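Local coordinates for protein YCGM (Escherichia coli, PDB 1NR9) that belongs to the fumarylacetoacetate hydrolase family, binds a magnesium ion and has no firmly established function, at residues N147-N155 with G204-D212. Residues are numbered along the deposited sequence; the frame is centred on the assembly and turned at random.
Sequences NTTLSLSVN and GDELTVTFD
Strands 149-154 and 206-211 form the central antiparallel pair of a four-stranded sheet in the fumarylacetoacetate hydrolase-type fold. S151 pairs with T210 and S153 with T208 through reciprocal backbone bonds; S151 N reaches T210 O at 2.8 Å. On the face bearing these residues, the hydroxyls of S153 and T208 meet tip to tip, T208 OG1 donating to S153 OG at 2.8 Å, while S151 OG lies against the CB and CG2 of T210, whose own hydroxyl bonds to S215. The other face carries L150, L152, V154, L207, V209 and F211; of these, L152, L207, V209 and F211 pack on V73, V100 and L102 of strands 69-79 and 95-102. There the CD2 branch of L150 rests on F211 CB.

At both ladder ends, side chains add to the backbone bonds. N155 N donates to E206 O, and the amide, its CG anti to the carbonyl carbon (chi1 -58°), returns OD1 to E206 N at 2.9 Å; ND2 reaches D205 OD1 at 2.7 Å, its amide plane turned 58° from the carboxylate, while D205 OD2 accepts the backbone N of Q202. At the other end the D212 carboxylate, although poorly ordered, takes T149 N on OD2 (2.7 Å) and, on OD1, T148 OG1, which also has D144 O within hydrogen-bonding distance, both from above its plane. The paired strands thus present hydroxyl groups on one face and apolar side chains on the other.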
# COMPACT_ATOMS: atom_id res chain seq x y z
N ASN A 147 20.19 -11.63 15.46
CA ASN A 147 20.73 -11.22 16.76
C ASN A 147 21.55 -9.94 16.59
O ASN A 147 22.74 -9.89 16.93
CB ASN A 147 21.57 -12.33 17.37
CG ASN A 147 21.97 -12.04 18.80
OD1 ASN A 147 21.16 -11.55 19.60
ND2 ASN A 147 23.21 -12.35 19.13
N THR A 148 20.88 -8.93 16.05
CA THR A 148 21.47 -7.63 15.78
C THR A 148 20.90 -6.55 16.71
O THR A 148 19.73 -6.60 17.11
CB THR A 148 21.23 -7.23 14.30
OG1 THR A 148 22.18 -7.93 13.47
CG2 THR A 148 21.38 -5.74 14.09
N THR A 149 21.75 -5.58 17.03
CA THR A 149 21.41 -4.46 17.91
C THR A 149 20.70 -3.32 17.19
O THR A 149 21.14 -2.86 16.14
CB THR A 149 22.70 -3.93 18.57
OG1 THR A 149 22.89 -4.60 19.82
CG2 THR A 149 22.64 -2.41 18.79
N LEU A 150 19.59 -2.86 17.77
CA LEU A 150 18.81 -1.75 17.21
C LEU A 150 18.63 -0.65 18.25
O LEU A 150 18.18 -0.91 19.37
CB LEU A 150 17.42 -2.23 16.77
CG LEU A 150 17.31 -3.18 15.58
CD1 LEU A 150 15.85 -3.54 15.37
CD2 LEU A 150 17.90 -2.52 14.32
N SER A 151 18.98 0.58 17.90
CA SER A 151 18.85 1.69 18.85
C SER A 151 18.51 3.00 18.18
O SER A 151 18.89 3.25 17.02
CB SER A 151 20.13 1.85 19.65
OG SER A 151 21.23 2.10 18.79
N LEU A 152 17.79 3.85 18.91
CA LEU A 152 17.40 5.17 18.43
C LEU A 152 17.51 6.19 19.55
O LEU A 152 16.92 6.03 20.63
CB LEU A 152 15.97 5.16 17.91
CG LEU A 152 15.39 6.51 17.45
CD1 LEU A 152 14.12 6.28 16.67
CD2 LEU A 152 15.08 7.40 18.64
N SER A 153 18.26 7.25 19.31
CA SER A 153 18.37 8.28 20.32
C SER A 153 17.83 9.58 19.77
O SER A 153 18.00 9.90 18.60
CB SER A 153 19.82 8.46 20.75
OG SER A 153 20.61 8.89 19.67
N VAL A 154 17.13 10.32 20.61
CA VAL A 154 16.60 11.60 20.19
C VAL A 154 17.29 12.63 21.08
O VAL A 154 17.28 12.51 22.31
CB VAL A 154 15.08 11.69 20.40
CG1 VAL A 154 14.56 13.02 19.89
CG2 VAL A 154 14.40 10.55 19.69
N ASN A 155 17.93 13.61 20.44
CA ASN A 155 18.65 14.67 21.14
C ASN A 155 19.54 14.16 22.29
O ASN A 155 19.44 14.62 23.43
CB ASN A 155 17.65 15.71 21.67
CG ASN A 155 16.79 16.32 20.56
OD1 ASN A 155 17.30 16.73 19.51
ND2 ASN A 155 15.48 16.41 20.79
N GLY A 204 12.80 19.96 14.65
CA GLY A 204 13.99 20.40 15.34
C GLY A 204 14.75 19.29 16.04
O GLY A 204 15.93 19.44 16.32
N ASP A 205 14.09 18.18 16.35
CA ASP A 205 14.79 17.09 17.02
C ASP A 205 15.89 16.52 16.13
O ASP A 205 15.76 16.50 14.90
CB ASP A 205 13.83 15.94 17.38
CG ASP A 205 12.83 16.30 18.47
OD1 ASP A 205 13.21 16.97 19.46
OD2 ASP A 205 11.66 15.89 18.34
N GLU A 206 16.97 16.06 16.75
CA GLU A 206 18.05 15.43 16.03
C GLU A 206 17.96 14.01 16.55
O GLU A 206 17.75 13.81 17.74
CB GLU A 206 19.40 16.04 16.39
CG GLU A 206 20.57 15.38 15.66
CD GLU A 206 21.83 16.24 15.61
OE1 GLU A 206 22.31 16.66 16.68
OE2 GLU A 206 22.36 16.49 14.50
N LEU A 207 18.08 13.03 15.66
CA LEU A 207 18.01 11.63 16.06
C LEU A 207 19.06 10.80 15.37
O LEU A 207 19.35 11.00 14.20
CB LEU A 207 16.63 11.04 15.77
CG LEU A 207 16.09 11.17 14.36
CD1 LEU A 207 15.66 9.82 13.83
CD2 LEU A 207 14.92 12.14 14.37
N THR A 208 19.64 9.86 16.11
CA THR A 208 20.64 8.99 15.52
C THR A 208 20.14 7.54 15.65
O THR A 208 19.79 7.08 16.74
CB THR A 208 22.04 9.21 16.17
OG1 THR A 208 22.13 8.50 17.40
CG2 THR A 208 22.24 10.67 16.47
N VAL A 209 20.04 6.84 14.53
CA VAL A 209 19.57 5.46 14.48
C VAL A 209 20.78 4.55 14.40
O VAL A 209 21.81 4.93 13.84
CB VAL A 209 18.67 5.24 13.25
CG1 VAL A 209 19.45 5.49 11.98
CG2 VAL A 209 18.13 3.82 13.24
N THR A 210 20.68 3.34 14.96
CA THR A 210 21.82 2.43 14.95
C THR A 210 21.47 0.97 14.90
O THR A 210 20.58 0.51 15.61
CB THR A 210 22.68 2.64 16.20
OG1 THR A 210 23.41 3.86 16.06
CG2 THR A 210 23.64 1.49 16.38
N PHE A 211 22.20 0.22 14.08
CA PHE A 211 21.99 -1.21 14.00
C PHE A 211 23.34 -1.88 13.76
O PHE A 211 24.07 -1.52 12.83
CB PHE A 211 20.94 -1.57 12.94
CG PHE A 211 21.47 -1.71 11.53
CD1 PHE A 211 21.71 -2.97 10.99
CD2 PHE A 211 21.73 -0.59 10.75
CE1 PHE A 211 22.20 -3.12 9.68
CE2 PHE A 211 22.21 -0.73 9.44
CZ PHE A 211 22.44 -1.99 8.91
N ASP A 212 23.67 -2.82 14.65
CA ASP A 212 24.92 -3.59 14.62
C ASP A 212 26.15 -2.90 14.05
O ASP A 212 26.61 -3.21 12.95
CB ASP A 212 24.71 -4.92 13.89
CG ASP A 212 24.45 -6.07 14.85
OD1 ASP A 212 24.47 -7.23 14.39
OD2 ASP A 212 24.23 -5.80 16.05